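Local coordinates for protein aclacinomycin oxidoreductase (AknOx) (Streptomyces galilaeus, PDB 2IPI) that oxidises the terminal sugar of aclacinomycin antibiotics in two successive oxygen-dependent steps, using an FAD cofactor held by two covalent links, at residues A[39-42]-A[43-46]; A[47-50]-A[51-54]; A[70-73]-A[74-78]; A[126-129]-A[130-133]; A[203-206]-A[207-211]. One frame throughout, in Å; residues are numbered along the deposited sequence.

Interaction 1: residues A[39-42]-A[43-46]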
# COMPACT_ATOMS: atom_id res chain seq x y z
N ARG A 39 -14.85 1.33 -26.56
CA ARG A 39 -14.41 1.61 -25.21
C ARG A 39 -13.18 0.79 -24.80
O ARG A 39 -12.69 0.87 -23.68
CB ARG A 39 -15.58 1.33 -24.26
CG ARG A 39 -16.81 2.20 -24.56
CD ARG A 39 -17.99 1.63 -23.78
NE ARG A 39 -18.81 0.75 -24.59
CZ ARG A 39 -20.01 0.29 -24.23
NH1 ARG A 39 -20.53 0.63 -23.07
NH2 ARG A 39 -20.72 -0.51 -25.01
N TYR A 40 -12.70 -0.03 -25.73
CA TYR A 40 -11.69 -1.03 -25.40
C TYR A 40 -10.39 -0.40 -24.93
O TYR A 40 -9.93 -0.68 -23.83
CB TYR A 40 -11.39 -1.93 -26.60
CG TYR A 40 -10.56 -3.15 -26.29
CD1 TYR A 40 -9.21 -3.17 -26.60
CD2 TYR A 40 -11.10 -4.30 -25.72
CE1 TYR A 40 -8.42 -4.28 -26.34
CE2 TYR A 40 -10.32 -5.42 -25.45
CZ TYR A 40 -8.98 -5.40 -25.76
OH TYR A 40 -8.17 -6.49 -25.52
N GLN A 41 -9.79 0.43 -25.78
CA GLN A 41 -8.53 1.07 -25.45
C GLN A 41 -8.54 1.76 -24.09
O GLN A 41 -7.59 1.68 -23.34
CB GLN A 41 -8.20 2.12 -26.53
CG GLN A 41 -6.85 1.87 -27.18
CD GLN A 41 -6.61 0.39 -27.47
OE1 GLN A 41 -7.42 -0.20 -28.16
NE2 GLN A 41 -5.52 -0.11 -26.91
N ASP A 42 -9.67 2.44 -23.84
CA ASP A 42 -9.72 3.16 -22.57
C ASP A 42 -9.62 2.19 -21.41
O ASP A 42 -9.00 2.43 -20.38
CB ASP A 42 -11.02 3.97 -22.52
CG ASP A 42 -10.81 5.37 -23.07
OD1 ASP A 42 -9.88 6.07 -22.60
OD2 ASP A 42 -11.56 5.79 -23.98
N LEU A 43 -10.26 1.02 -21.58
CA LEU A 43 -10.35 0.12 -20.41
C LEU A 43 -9.07 -0.67 -20.18
O LEU A 43 -8.57 -0.95 -19.09
CB LEU A 43 -11.53 -0.84 -20.60
CG LEU A 43 -12.91 -0.32 -20.18
CD1 LEU A 43 -12.88 1.20 -20.12
CD2 LEU A 43 -13.96 -0.83 -21.14
N VAL A 44 -8.49 -1.07 -21.32
CA VAL A 44 -7.27 -1.87 -21.28
C VAL A 44 -6.04 -1.05 -20.88
O VAL A 44 -5.01 -1.64 -20.53
CB VAL A 44 -7.04 -2.52 -22.66
CG1 VAL A 44 -6.98 -1.47 -23.76
CG2 VAL A 44 -5.77 -3.33 -22.62
N THR A 45 -6.16 0.28 -20.89
CA THR A 45 -4.99 1.10 -20.56
C THR A 45 -5.20 1.90 -19.29
O THR A 45 -4.71 3.01 -19.09
CB THR A 45 -4.62 2.03 -21.74
OG1 THR A 45 -5.68 2.97 -21.94
CG2 THR A 45 -4.53 1.24 -23.05
N ARG A 46 -5.96 1.36 -18.34
CA ARG A 46 -6.32 2.06 -17.11
C ARG A 46 -5.25 1.92 -16.04
O ARG A 46 -5.19 2.68 -15.06
CB ARG A 46 -7.64 1.50 -16.57
CG ARG A 46 -8.88 2.21 -17.09
CD ARG A 46 -10.02 2.05 -16.08
NE ARG A 46 -9.65 2.65 -14.80
CZ ARG A 46 -9.81 2.09 -13.61
NH1 ARG A 46 -9.44 2.74 -12.52
NH2 ARG A 46 -10.35 0.88 -13.51
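With chi1 at -169° the Tyr40 ring swings away from the backbone N and lies beside Val44, whose CG1, at chi1 57°, sits between its own N and carbonyl carbon; the two groups meet one turn apart on the short helix 40-44. Tyr40 CD1 and Val44 CG1 are 4.0 Å apart, the methyl reaching the ring at a slant. The amide of Gln41 runs alongside the same valine and brings NE2 to 3.7 Å from Val44 CG1, so this methyl is flanked by both residues. The turn itself is closed by Val44 N bonding to Tyr40 O at 2.9 Å, an almost straight bond, and by Leu43 N bonding to Arg39 O at 3.2 Å. Leu43 CD2 packs over that first turn, 4.1 Å from Arg39 CB. Polar ends look outward to other parts of the fold: Tyr40 OH bonds to Pro56 O, Arg39 forms a salt bridge with Asp37, and Arg46, its side chain about 6 Å from the FAD, forms one with Asp105. Thr45 leaves helical geometry, and there its hydroxyl reinforces the end of the turn: Thr45 OG1 donates to Gln41 O at 2.7 Å, while the bond from Thr45 N to that oxygen is weak.

Interaction 2: residues A[47-50]-A[51-54]; sequences GFNG and RFRG
The Asn49 side chain crosses the Phe52 ring at a slant, amide and ring planes 72° apart, and Asn49 CG comes to 4.0 Å from Phe52 CE1. Next to it Arg51 runs side by side with Asn49, and its guanidinium plane is turned 60° from the amide. Phe52 CZ lies over the centre of the Arg51 guanidinium, 3.6 Å above its plane, while Arg51 NH1 bonds to Thr361 O on strand 360-368.

Arg53 folds back over the glycines. A bend at chi2 (-86°) lays one face of its guanidinium against Gly50 CA, 3.7 Å from NH2 of Arg53. Its NH1 then donates to Gly47 O at 3.2 Å; the acceptor lies near the guanidinium plane, yet the nitrogen stands well above the carbonyl plane of Gly47. A water takes hydrogen bonds from both Gly47 N and Arg53 NH1, adding a second link between the same residues. The backbone is closed by Phe52 N donating to Asn49 O at 3.2 Å in a nearly straight bond. A second water donates to Gly50 O and, weakly, to Arg51 O.

Phe48 points away from all this to touch the FAD and stack on His89, one of the two residues covalently linked to the flavin. A type I beta turn from Asn49 to Phe52 forms the centre of this loop, with Arg53 folded back to Gly47, beside the flavin pocket.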
# COMPACT_ATOMS: atom_id res chain seq x y z
N GLY A 47 -4.39 0.92 -16.28
CA GLY A 47 -3.31 0.66 -15.36
C GLY A 47 -2.48 1.90 -15.12
O GLY A 47 -2.39 2.80 -15.96
N PHE A 48 -1.86 1.94 -13.94
CA PHE A 48 -1.08 3.13 -13.59
C PHE A 48 0.30 3.08 -14.23
O PHE A 48 0.86 4.13 -14.56
CB PHE A 48 -0.98 3.19 -12.06
CG PHE A 48 -0.07 4.33 -11.61
CD1 PHE A 48 0.99 4.08 -10.76
CD2 PHE A 48 -0.34 5.61 -12.07
CE1 PHE A 48 1.81 5.12 -10.35
CE2 PHE A 48 0.48 6.65 -11.65
CZ PHE A 48 1.54 6.39 -10.80
N ASN A 49 0.79 1.85 -14.39
CA ASN A 49 2.15 1.54 -14.85
C ASN A 49 2.17 1.22 -16.34
O ASN A 49 1.67 0.17 -16.76
CB ASN A 49 2.71 0.38 -14.04
CG ASN A 49 4.22 0.22 -14.09
OD1 ASN A 49 4.78 -0.30 -13.12
ND2 ASN A 49 4.88 0.61 -15.17
N GLY A 50 2.71 2.13 -17.12
CA GLY A 50 2.71 2.12 -18.56
C GLY A 50 3.41 0.94 -19.20
O GLY A 50 3.19 0.67 -20.39
N ARG A 51 4.24 0.26 -18.43
CA ARG A 51 5.00 -0.92 -18.79
C ARG A 51 4.09 -2.08 -19.18
O ARG A 51 4.47 -2.88 -20.04
CB ARG A 51 5.90 -1.41 -17.65
CG ARG A 51 7.17 -0.60 -17.47
CD ARG A 51 8.00 -1.03 -16.30
NE ARG A 51 8.56 -2.39 -16.40
CZ ARG A 51 8.69 -3.17 -15.34
NH1 ARG A 51 8.33 -2.75 -14.12
NH2 ARG A 51 9.19 -4.40 -15.42
N PHE A 52 2.92 -2.20 -18.56
CA PHE A 52 2.08 -3.37 -18.83
C PHE A 52 0.69 -2.96 -19.34
O PHE A 52 -0.02 -2.20 -18.68
CB PHE A 52 1.92 -4.25 -17.60
CG PHE A 52 3.13 -4.44 -16.70
CD1 PHE A 52 3.36 -3.53 -15.69
CD2 PHE A 52 4.01 -5.50 -16.86
CE1 PHE A 52 4.45 -3.68 -14.85
CE2 PHE A 52 5.11 -5.64 -16.02
CZ PHE A 52 5.33 -4.72 -15.02
N ARG A 53 0.33 -3.50 -20.50
CA ARG A 53 -0.95 -3.19 -21.14
C ARG A 53 -1.68 -4.46 -21.56
O ARG A 53 -1.11 -5.31 -22.25
CB ARG A 53 -0.70 -2.21 -22.30
CG ARG A 53 -0.18 -0.86 -21.75
CD ARG A 53 -1.34 0.03 -21.36
NE ARG A 53 -1.00 1.36 -20.91
CZ ARG A 53 -1.10 1.92 -19.72
NH1 ARG A 53 -1.57 1.24 -18.68
NH2 ARG A 53 -0.73 3.18 -19.51
N GLY A 54 -2.93 -4.59 -21.12
CA GLY A 54 -3.73 -5.80 -21.19
C GLY A 54 -4.12 -6.19 -22.59
O GLY A 54 -4.09 -5.35 -23.50
O HOH W 1 -3.25 -0.59 -18.52
O HOH W 2 4.07 -1.25 -22.21

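Interaction 3: residues A[70-73]-A[74-78]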
# COMPACT_ATOMS: atom_id res chain seq x y z
N ASP A 70 -22.55 -12.82 -12.45
CA ASP A 70 -22.82 -13.11 -13.85
C ASP A 70 -21.53 -13.09 -14.65
O ASP A 70 -21.26 -14.01 -15.42
CB ASP A 70 -23.87 -12.12 -14.31
CG ASP A 70 -24.06 -11.88 -15.78
OD1 ASP A 70 -23.52 -12.68 -16.57
OD2 ASP A 70 -24.75 -10.90 -16.13
N ALA A 71 -20.75 -12.03 -14.49
CA ALA A 71 -19.51 -11.87 -15.23
C ALA A 71 -18.54 -13.01 -15.00
O ALA A 71 -17.98 -13.50 -15.99
CB ALA A 71 -18.84 -10.55 -14.86
N VAL A 72 -18.37 -13.39 -13.74
CA VAL A 72 -17.53 -14.54 -13.40
C VAL A 72 -18.01 -15.81 -14.09
O VAL A 72 -17.29 -16.62 -14.70
CB VAL A 72 -17.51 -14.79 -11.90
CG1 VAL A 72 -16.62 -15.99 -11.57
CG2 VAL A 72 -17.03 -13.57 -11.11
N ASN A 73 -19.32 -16.02 -13.99
CA ASN A 73 -19.86 -17.25 -14.58
C ASN A 73 -19.64 -17.22 -16.09
O ASN A 73 -19.31 -18.25 -16.70
CB ASN A 73 -21.33 -17.45 -14.24
CG ASN A 73 -21.55 -17.81 -12.78
OD1 ASN A 73 -20.78 -18.54 -12.14
ND2 ASN A 73 -22.64 -17.27 -12.23
N GLN A 74 -19.79 -16.06 -16.73
CA GLN A 74 -19.59 -16.01 -18.19
C GLN A 74 -18.14 -16.24 -18.59
O GLN A 74 -17.81 -16.86 -19.61
CB GLN A 74 -20.10 -14.67 -18.71
CG GLN A 74 -21.63 -14.56 -18.69
CD GLN A 74 -22.12 -13.37 -19.52
OE1 GLN A 74 -21.56 -13.06 -20.58
NE2 GLN A 74 -23.18 -12.72 -19.04
N ALA A 75 -17.18 -15.74 -17.80
CA ALA A 75 -15.79 -15.97 -18.17
C ALA A 75 -15.37 -17.41 -17.92
O ALA A 75 -14.55 -18.00 -18.65
CB ALA A 75 -14.86 -15.04 -17.40
N MET A 76 -15.90 -18.01 -16.84
CA MET A 76 -15.48 -19.40 -16.61
C MET A 76 -16.00 -20.27 -17.76
O MET A 76 -15.28 -21.12 -18.28
CB MET A 76 -15.97 -19.90 -15.26
CG MET A 76 -15.47 -19.06 -14.08
SD MET A 76 -15.95 -19.76 -12.48
CE MET A 76 -15.16 -21.39 -12.62
N ALA A 77 -17.25 -20.04 -18.17
CA ALA A 77 -17.84 -20.78 -19.29
C ALA A 77 -17.08 -20.53 -20.58
O ALA A 77 -17.18 -21.31 -21.53
CB ALA A 77 -19.32 -20.43 -19.45
N ALA A 78 -16.31 -19.44 -20.62
CA ALA A 78 -15.49 -19.16 -21.81
C ALA A 78 -14.03 -19.49 -21.58
O ALA A 78 -13.18 -19.36 -22.46
CB ALA A 78 -15.71 -17.72 -22.23
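Asp70 opens the segment with two bonds to Gln74, one turn further along helix 65-78. Its carbonyl O receives Gln74 N at 2.8 Å, and its carboxylate receives the side-chain amide: Gln74 NE2 lies 2.5 Å from Asp70 OD1, implausibly short and doubtful in its exact length. The Asp70 carboxylate reaches there because CG is anti to the backbone N (chi1 161°), and the extended Gln74 chain comes back across it with amide and carboxylate planes 33° apart. The other end of that amide, Gln74 OE1, bonds weakly to Tyr60 OH. Ala71 follows with its carbonyl taking Ala75 N at 3.0 Å, while its methyl faces strand 102-105. Val72 receives Met76 N on its carbonyl O at 2.9 Å; alongside, Val72 CG1 touches Met76 SD at 3.9 Å, the two side chains pointing the same way toward strand 177-185. Asn73 ends the segment, its carbonyl accepting from Ala77 N and its side-chain OD1 from Ala191 N. The helix thus carries two kinds of i to i+4 side-chain contact: an apolar one against the strands, and an amide–carboxylate bond on a partly exposed flank, which would, if it holds as modelled, offset some negative charge of Asp70.

Interaction 4: residues A[126-129]-A[130-133]; sequences GATL and GETY
Leu129 O is gripped by two donors from the next turn of helix 129-140: Tyr133 N, 2.8 Å away in a nearly straight bond (173°), and the hydroxyl Thr132 OG1 at 3.1 Å. The hydroxyl comes in from the flank of the carbonyl, whereas the amide lies almost along its axis, so the two occupy different approaches to the oxygen. The position follows from the chi1 of Thr132 (73°), which tucks OG1 between its own N and carbonyl carbon and turns CG2 the other way, to 3.6 Å from Ala127 CB. The Tyr133 ring folds back beside the same turn and brings CE1 to 3.8 Å from Leu129 CB; its hydroxyl bonds to Gly147 O. The Leu129 side chain is about 6 Å from the FAD. Thr128 holds the N-cap position without a capping bond from its side chain. Its carbonyl O takes Thr132 N at 2.9 Å, its OG1 bonds instead to Pro150 O and Val152 O, which must share its one proton, and its CG2 packs on Glu131 CG at 3.5 Å. This helix start is buried: backbone bonds tie Leu129 to Val152 and Gly130 to Pro150, and helix 129-140, entered from the loop after strand 120-123, presses Leu129 and Thr132 on helix 154-157.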
# COMPACT_ATOMS: atom_id res chain seq x y z
N GLY A 126 -14.75 0.46 -6.06
CA GLY A 126 -14.45 1.31 -7.21
C GLY A 126 -14.12 2.72 -6.75
O GLY A 126 -13.49 3.51 -7.45
N ALA A 127 -14.59 3.03 -5.54
CA ALA A 127 -14.31 4.31 -4.93
C ALA A 127 -12.80 4.55 -4.85
O ALA A 127 -12.07 3.59 -4.63
CB ALA A 127 -14.86 4.34 -3.51
N THR A 128 -12.42 5.81 -5.00
CA THR A 128 -11.01 6.19 -4.81
C THR A 128 -10.78 6.56 -3.37
O THR A 128 -11.72 6.86 -2.63
CB THR A 128 -10.70 7.30 -5.84
OG1 THR A 128 -9.34 7.21 -6.27
CG2 THR A 128 -10.88 8.66 -5.21
N LEU A 129 -9.53 6.53 -2.89
CA LEU A 129 -9.29 6.97 -1.51
C LEU A 129 -9.77 8.41 -1.34
O LEU A 129 -10.46 8.73 -0.37
CB LEU A 129 -7.83 6.84 -1.14
CG LEU A 129 -7.25 5.42 -1.07
CD1 LEU A 129 -5.83 5.43 -0.53
CD2 LEU A 129 -8.14 4.53 -0.21
N GLY A 130 -9.44 9.25 -2.31
CA GLY A 130 -9.85 10.66 -2.27
C GLY A 130 -11.35 10.80 -2.09
O GLY A 130 -11.83 11.61 -1.30
N GLU A 131 -12.12 9.98 -2.82
CA GLU A 131 -13.57 10.05 -2.68
C GLU A 131 -13.99 9.54 -1.31
O GLU A 131 -14.83 10.17 -0.65
CB GLU A 131 -14.28 9.27 -3.80
CG GLU A 131 -14.16 10.01 -5.12
CD GLU A 131 -14.55 9.17 -6.32
OE1 GLU A 131 -14.81 7.97 -6.13
OE2 GLU A 131 -14.59 9.78 -7.41
N THR A 132 -13.41 8.43 -0.84
CA THR A 132 -13.92 7.95 0.45
C THR A 132 -13.61 8.95 1.56
O THR A 132 -14.48 9.28 2.37
CB THR A 132 -13.44 6.54 0.85
OG1 THR A 132 -12.07 6.59 1.25
CG2 THR A 132 -13.58 5.63 -0.36
N TYR A 133 -12.38 9.46 1.54
CA TYR A 133 -11.96 10.49 2.48
C TYR A 133 -12.96 11.65 2.52
O TYR A 133 -13.33 12.11 3.60
CB TYR A 133 -10.58 11.02 2.10
CG TYR A 133 -9.42 10.09 2.42
CD1 TYR A 133 -8.33 9.95 1.57
CD2 TYR A 133 -9.42 9.34 3.58
CE1 TYR A 133 -7.28 9.10 1.89
CE2 TYR A 133 -8.39 8.49 3.92
CZ TYR A 133 -7.31 8.37 3.06
OH TYR A 133 -6.29 7.51 3.39

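Interaction 5: residues A[203-206]-A[207-211]; sequences PNRE and LWWAH
Arg205 lies against two tryptophans at once. One face of its guanidinium receives the rim of Trp208, whose CZ3 stands 3.4 Å above the plane, while Trp209 CZ3 comes to the guanidinium edge, 3.0 Å from Arg205 NH1. Neither ring stacks flat on the group: the planes differ by 62° for Trp208 and 55° for Trp209. Glu206 meets Trp209 differently, its OE2 approaching the indole at a slant, 3.8 Å from CE3 of Trp209; a bend at chi2 turns the carboxylate back along that ring.

Arg205 reaches the tryptophans with CG anti to the backbone N (chi1 -177°) and a chain extended as far as NE, which itself bonds to Ser198 O. Trp208 is fixed at its other end by NE1, bonded to Leu177 O. Beneath the side chains, Trp209 N bonds to Arg205 O at 2.8 Å and Ala210 N to Glu206 O at 3.0 Å. At the far end of the helix His211 turns back, and its ND1 donates to Leu207 O at 2.9 Å in the plane of the imidazole.

Further out, Leu207 packs on strand 191-197 and on Trp505 of helix 495-505, and Ala210 and Glu206 touch Val501 of the same helix. The contact is a single short helix, 205-210, wedged between the edge strand of the five-stranded antiparallel sheet and helix 495-505 within the FAD-binding PCMH-type region.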
# COMPACT_ATOMS: atom_id res chain seq x y z
N PRO A 203 -19.07 -18.06 10.84
CA PRO A 203 -18.38 -19.25 10.32
C PRO A 203 -17.41 -18.96 9.18
O PRO A 203 -16.60 -19.81 8.82
CB PRO A 203 -19.54 -20.12 9.82
CG PRO A 203 -20.64 -19.16 9.49
CD PRO A 203 -20.50 -18.04 10.48
N ASN A 204 -17.51 -17.77 8.62
CA ASN A 204 -16.72 -17.27 7.52
C ASN A 204 -15.63 -16.30 8.00
O ASN A 204 -15.03 -15.67 7.13
CB ASN A 204 -17.56 -16.51 6.49
CG ASN A 204 -18.70 -17.33 5.91
OD1 ASN A 204 -18.62 -18.56 5.81
ND2 ASN A 204 -19.75 -16.63 5.54
N ARG A 205 -15.44 -16.17 9.30
CA ARG A 205 -14.48 -15.19 9.81
C ARG A 205 -13.09 -15.37 9.25
O ARG A 205 -12.26 -14.46 9.12
CB ARG A 205 -14.47 -15.28 11.33
CG ARG A 205 -13.56 -14.26 12.01
CD ARG A 205 -13.81 -14.31 13.52
NE ARG A 205 -13.34 -13.13 14.24
CZ ARG A 205 -12.04 -12.87 14.37
NH1 ARG A 205 -11.22 -13.75 13.81
NH2 ARG A 205 -11.60 -11.81 15.02
N GLU A 206 -12.76 -16.61 8.86
CA GLU A 206 -11.44 -16.78 8.26
C GLU A 206 -11.40 -16.13 6.89
O GLU A 206 -10.33 -15.64 6.53
CB GLU A 206 -11.03 -18.26 8.18
CG GLU A 206 -10.59 -18.75 9.57
CD GLU A 206 -9.31 -18.08 10.05
OE1 GLU A 206 -8.22 -18.43 9.55
OE2 GLU A 206 -9.41 -17.21 10.95
N LEU A 207 -12.50 -16.09 6.15
CA LEU A 207 -12.54 -15.33 4.90
C LEU A 207 -12.35 -13.84 5.21
O LEU A 207 -11.62 -13.16 4.48
CB LEU A 207 -13.83 -15.58 4.14
CG LEU A 207 -13.84 -15.63 2.62
CD1 LEU A 207 -15.17 -15.13 2.08
CD2 LEU A 207 -12.69 -14.86 2.00
N TRP A 208 -12.96 -13.33 6.28
CA TRP A 208 -12.80 -11.92 6.64
C TRP A 208 -11.32 -11.61 6.93
O TRP A 208 -10.74 -10.63 6.50
CB TRP A 208 -13.62 -11.51 7.87
CG TRP A 208 -13.10 -10.28 8.56
CD1 TRP A 208 -13.35 -8.99 8.17
CD2 TRP A 208 -12.26 -10.20 9.72
NE1 TRP A 208 -12.71 -8.12 9.02
CE2 TRP A 208 -12.03 -8.84 9.99
CE3 TRP A 208 -11.68 -11.17 10.55
CZ2 TRP A 208 -11.24 -8.44 11.06
CZ3 TRP A 208 -10.91 -10.78 11.61
CH2 TRP A 208 -10.69 -9.41 11.87
N TRP A 209 -10.77 -12.48 7.77
CA TRP A 209 -9.38 -12.49 8.14
C TRP A 209 -8.46 -12.40 6.93
O TRP A 209 -7.52 -11.61 6.88
CB TRP A 209 -9.07 -13.81 8.84
CG TRP A 209 -7.77 -13.79 9.58
CD1 TRP A 209 -6.48 -13.83 9.15
CD2 TRP A 209 -7.73 -13.70 11.01
NE1 TRP A 209 -5.61 -13.78 10.21
CE2 TRP A 209 -6.37 -13.71 11.35
CE3 TRP A 209 -8.70 -13.64 12.01
CZ2 TRP A 209 -6.03 -13.65 12.68
CZ3 TRP A 209 -8.29 -13.57 13.34
CH2 TRP A 209 -6.94 -13.57 13.69
N ALA A 210 -8.74 -13.23 5.92
CA ALA A 210 -7.94 -13.27 4.71
C ALA A 210 -7.88 -11.90 4.04
O ALA A 210 -6.93 -11.56 3.34
CB ALA A 210 -8.50 -14.32 3.75
N HIS A 211 -8.94 -11.10 4.27
CA HIS A 211 -9.04 -9.83 3.59
C HIS A 211 -8.36 -8.71 4.38
O HIS A 211 -8.39 -7.58 3.92
CB HIS A 211 -10.51 -9.52 3.26
CG HIS A 211 -10.91 -10.27 2.01
ND1 HIS A 211 -11.36 -11.58 2.04
CD2 HIS A 211 -10.93 -9.89 0.72
CE1 HIS A 211 -11.63 -11.97 0.80
NE2 HIS A 211 -11.38 -10.96 -0.03

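Overall arrangement
All five contacts are local, each within one continuous stretch, and differ mainly in burial. Interaction 4 is the buried one, a helix start near the FAD; interactions 1 and 2 are surface contacts, and 3 and 5 are partly buried. Interactions 1 and 2 are consecutive and touch, Thr45 packing against Arg53, whereas the others stay apart, with nearest atoms about 7 Å or more away. Interactions 3 and 5 both involve the five-stranded antiparallel sheet, through strands 177-185 and 191-197 respectively. Chemistry varies too: hydroxyls supplement backbone bonding in 1 and 4, guanidinium groups meet rings in 2 and 5, waters join parts of the loop in 2, and an amide meets a carboxylate in 3.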